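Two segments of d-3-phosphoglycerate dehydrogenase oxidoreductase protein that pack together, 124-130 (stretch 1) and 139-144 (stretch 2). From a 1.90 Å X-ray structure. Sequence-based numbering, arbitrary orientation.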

ATOM      1  N   ARG A 124      -2.075   5.294   5.167  1.00 16.26           N
ATOM      2  CA  ARG A 124      -3.406   4.784   5.475  1.00 16.33           C
ATOM      3  C   ARG A 124      -3.399   3.772   6.601  1.00 17.94           C
ATOM      4  O   ARG A 124      -4.442   3.159   6.896  1.00 25.08           O
ATOM      5  CB  ARG A 124      -4.119   4.209   4.247  1.00 16.93           C
ATOM      6  CG  ARG A 124      -4.569   5.294   3.203  1.00 22.91           C
ATOM      7  CD  ARG A 124      -5.379   6.462   3.840  1.00 18.48           C
ATOM      8  NE  ARG A 124      -6.795   6.131   4.057  1.00 21.52           N
ATOM      9  CZ  ARG A 124      -7.790   6.450   3.232  1.00 28.47           C
ATOM     10  NH1 ARG A 124      -7.547   7.105   2.097  1.00 26.17           N
ATOM     11  NH2 ARG A 124      -9.031   6.089   3.548  1.00 25.31           N
ATOM     12  N   ARG A 125      -2.227   3.594   7.192  1.00 20.36           N
ATOM     13  CA  ARG A 125      -2.019   2.684   8.357  1.00 17.95           C
ATOM     14  C   ARG A 125      -2.480   1.262   8.086  1.00 25.38           C
ATOM     15  O   ARG A 125      -2.989   0.566   8.963  1.00 24.51           O
ATOM     16  CB  ARG A 125      -2.630   3.270   9.637  1.00 21.42           C
ATOM     17  CG  ARG A 125      -1.941   4.551  10.119  1.00 28.60           C
ATOM     18  CD  ARG A 125      -2.501   5.827   9.468  1.00 25.22           C
ATOM     19  NE  ARG A 125      -2.043   7.050  10.128  1.00 29.54           N
ATOM     20  CZ  ARG A 125      -0.952   7.747   9.803  1.00 22.35           C
ATOM     21  NH1 ARG A 125      -0.672   8.849  10.470  1.00 25.15           N
ATOM     22  NH2 ARG A 125      -0.152   7.379   8.809  1.00 31.05           N
ATOM     23  N   ILE A 126      -2.291   0.834   6.842  1.00 23.12           N
ATOM     24  CA  ILE A 126      -2.750  -0.468   6.416  1.00 18.86           C
ATOM     25  C   ILE A 126      -2.213  -1.675   7.232  1.00 25.72           C
ATOM     26  O   ILE A 126      -3.035  -2.448   7.684  1.00 24.38           O
ATOM     27  CB  ILE A 126      -2.618  -0.650   4.909  1.00 28.14           C
ATOM     28  CG1 ILE A 126      -3.506   0.395   4.236  1.00 27.33           C
ATOM     29  CG2 ILE A 126      -2.952  -2.089   4.503  1.00 24.08           C
ATOM     30  CD1 ILE A 126      -3.550   0.259   2.751  1.00 45.36           C
ATOM     31  N   PRO A 127      -0.873  -1.814   7.432  1.00 27.95           N
ATOM     32  CA  PRO A 127      -0.417  -2.952   8.242  1.00 30.57           C
ATOM     33  C   PRO A 127      -1.045  -2.972   9.644  1.00 28.11           C
ATOM     34  O   PRO A 127      -1.493  -4.032  10.101  1.00 30.13           O
ATOM     35  CB  PRO A 127       1.100  -2.728   8.335  1.00 24.28           C
ATOM     36  CG  PRO A 127       1.428  -1.963   7.119  1.00 30.96           C
ATOM     37  CD  PRO A 127       0.281  -1.016   6.953  1.00 24.41           C
ATOM     38  N   GLN A 128      -1.104  -1.808  10.288  1.00 27.92           N
ATOM     39  CA  GLN A 128      -1.681  -1.675  11.629  1.00 32.50           C
ATOM     40  C   GLN A 128      -3.174  -2.043  11.705  1.00 31.21           C
ATOM     41  O   GLN A 128      -3.589  -2.771  12.594  1.00 29.68           O
ATOM     42  CB  GLN A 128      -1.450  -0.271  12.197  1.00 26.72           C
ATOM     43  CG  GLN A 128       0.027   0.147  12.315  1.00 26.87           C
ATOM     44  CD  GLN A 128       0.541   0.912  11.097  1.00 29.34           C
ATOM     45  OE1 GLN A 128       0.043   0.747   9.971  1.00 30.00           O
ATOM     46  NE2 GLN A 128       1.532   1.766  11.321  1.00 31.14           N
ATOM     47  N   TYR A 129      -3.970  -1.545  10.770  1.00 27.87           N
ATOM     48  CA  TYR A 129      -5.388  -1.844  10.761  1.00 28.10           C
ATOM     49  C   TYR A 129      -5.637  -3.314  10.429  1.00 28.86           C
ATOM     50  O   TYR A 129      -6.531  -3.933  11.005  1.00 30.48           O
ATOM     51  CB  TYR A 129      -6.111  -0.995   9.713  1.00 23.99           C
ATOM     52  CG  TYR A 129      -6.633   0.363  10.135  1.00 25.41           C
ATOM     53  CD1 TYR A 129      -7.681   0.493  11.060  1.00 21.20           C
ATOM     54  CD2 TYR A 129      -6.144   1.517   9.526  1.00 18.02           C
ATOM     55  CE1 TYR A 129      -8.192   1.772  11.409  1.00 20.80           C
ATOM     56  CE2 TYR A 129      -6.639   2.775   9.860  1.00 17.88           C
ATOM     57  CZ  TYR A 129      -7.662   2.896  10.793  1.00 22.75           C
ATOM     58  OH  TYR A 129      -8.122   4.170  11.069  1.00 22.54           O
ATOM     59  N   VAL A 130      -4.865  -3.860   9.483  1.00 30.48           N
ATOM     60  CA  VAL A 130      -5.031  -5.252   9.036  1.00 24.75           C
ATOM     61  C   VAL A 130      -4.725  -6.230  10.189  1.00 31.61           C
ATOM     62  O   VAL A 130      -5.494  -7.171  10.436  1.00 25.15           O
ATOM     63  CB  VAL A 130      -4.127  -5.578   7.832  1.00 27.17           C
ATOM     64  CG1 VAL A 130      -3.974  -7.084   7.640  1.00 30.23           C
ATOM     65  CG2 VAL A 130      -4.690  -4.935   6.567  1.00 27.41           C
ATOM     66  N   GLN A 139     -11.469  -1.707  13.144  1.00 31.60           N
ATOM     67  CA  GLN A 139     -11.102  -0.320  12.835  1.00 25.61           C
ATOM     68  C   GLN A 139     -10.228   0.302  13.946  1.00 20.89           C
ATOM     69  O   GLN A 139     -10.563   1.346  14.492  1.00 29.77           O
ATOM     70  CB  GLN A 139     -12.355   0.514  12.538  1.00 27.53           C
ATOM     71  CG  GLN A 139     -12.108   1.788  11.758  1.00 30.15           C
ATOM     72  CD  GLN A 139     -13.390   2.426  11.283  1.00 30.38           C
ATOM     73  OE1 GLN A 139     -13.809   3.462  11.809  1.00 29.74           O
ATOM     74  NE2 GLN A 139     -14.022   1.820  10.278  1.00 25.61           N
ATOM     75  N   GLN A 140      -9.132  -0.371  14.290  1.00 26.98           N
ATOM     76  CA  GLN A 140      -8.174   0.134  15.297  1.00 29.91           C
ATOM     77  C   GLN A 140      -6.735   0.036  14.784  1.00 29.94           C
ATOM     78  O   GLN A 140      -6.276  -1.039  14.406  1.00 31.93           O
ATOM     79  CB  GLN A 140      -8.300  -0.632  16.624  1.00 33.47           C
ATOM     80  CG  GLN A 140      -9.664  -0.546  17.316  1.00 37.23           C
ATOM     81  CD  GLN A 140      -9.993   0.831  17.889  1.00 31.89           C
ATOM     82  OE1 GLN A 140      -9.130   1.698  18.021  1.00 31.05           O
ATOM     83  NE2 GLN A 140     -11.257   1.028  18.244  1.00 31.75           N
ATOM     84  N   SER A 141      -6.016   1.150  14.762  1.00 29.40           N
ATOM     85  CA  SER A 141      -4.675   1.137  14.187  1.00 29.12           C
ATOM     86  C   SER A 141      -3.604   1.434  15.226  1.00 32.35           C
ATOM     87  O   SER A 141      -2.431   1.580  14.877  1.00 34.73           O
ATOM     88  CB  SER A 141      -4.589   2.166  13.066  1.00 27.36           C
ATOM     89  OG  SER A 141      -5.024   3.439  13.538  1.00 30.71           O
ATOM     90  N   GLY A 142      -4.004   1.534  16.496  1.00 36.14           N
ATOM     91  CA  GLY A 142      -3.099   2.006  17.554  1.00 31.22           C
ATOM     92  C   GLY A 142      -2.775   3.481  17.379  1.00 32.83           C
ATOM     93  O   GLY A 142      -3.657   4.284  17.034  1.00 39.07           O
ATOM     94  N   LEU A 143      -1.516   3.841  17.630  1.00 35.40           N
ATOM     95  CA  LEU A 143      -0.988   5.206  17.404  1.00 38.79           C
ATOM     96  C   LEU A 143      -1.715   6.308  18.203  1.00 41.05           C
ATOM     97  O   LEU A 143      -1.770   7.475  17.785  1.00 31.04           O
ATOM     98  CB  LEU A 143      -0.929   5.539  15.888  1.00 31.48           C
ATOM     99  CG  LEU A 143      -0.132   4.549  15.021  1.00 27.60           C
ATOM    100  CD1 LEU A 143      -0.594   4.576  13.574  1.00 29.46           C
ATOM    101  CD2 LEU A 143       1.350   4.846  15.094  1.00 22.37           C
ATOM    102  N   LYS A 144      -2.242   5.926  19.366  1.00 47.22           N
ATOM    103  CA  LYS A 144      -3.032   6.852  20.186  1.00 53.46           C
ATOM    104  C   LYS A 144      -2.313   7.335  21.446  1.00 53.91           C
ATOM    105  O   LYS A 144      -2.943   7.852  22.371  1.00 57.03           O
ATOM    106  CB  LYS A 144      -4.425   6.282  20.496  1.00 55.82           C
ATOM    107  CG  LYS A 144      -4.465   4.864  21.027  1.00 60.89           C
ATOM    108  CD  LYS A 144      -5.914   4.413  21.194  1.00 60.20           C
ATOM    109  CE  LYS A 144      -6.016   2.944  21.584  1.00 75.49           C
ATOM    110  NZ  LYS A 144      -5.610   2.702  23.003  1.00 77.91           N
TER
HETATM  111  O   HOH W   1      -8.745  -2.898  12.686  1.00 23.70           O

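The rule this contact teaches is that an irregular segment can pack on the first turn of a helix without a single direct hydrogen bond between them. Gln-139 opens the segment with its CA-to-CB bond pointing away, and its closest atom to the other stretch is a backbone one: its C lies 3.6 Å from CE1 of Tyr-129, near the plane of the ring and at its edge. The aliphatic part of the side chain still takes part, with CG of Gln-139 3.9 Å from that same CE1.

Gln-140 also points away and likewise offers backbone. Its N sits 3.6 Å from CD1 of Tyr-129, again at the ring edge, and finds its polar partner in a water. That water accepts from Gln-140 N at 3.0 Å and donates to Tyr-129 O at 3.0 Å, bridging two backbone groups of the same chain.

Ser-141 is the centre of the packing, and its CA comes within 4.6 Å of the CA of Tyr-129. Its CB stands over the ring of Tyr-129, 3.7 Å from the centroid and only 4° off the normal, a nearly ideal CH-pi contact. The side chain is in the p rotamer (chi1 53°); OG lies over the same face, 3.8 Å from CZ of Tyr-129, and is hydrogen-bonded elsewhere in the structure. Ser-141 O meets CB of Gln-128 at 3.4 Å, while CB of Ser-141 is 4.1 Å from CB of Arg-125.

Gly-142 makes no contact; its positive phi, which favours glycine, carries the chain on to Leu-143. Leu-143 points toward the helix start and sets CD1 3.7 Å from CG of Arg-125 and 4.2 Å from NE2 of Gln-128, using the arginine's aliphatic portion as a hydrophobic surface. Lys-144, exposed and poorly ordered, lies beyond the contact.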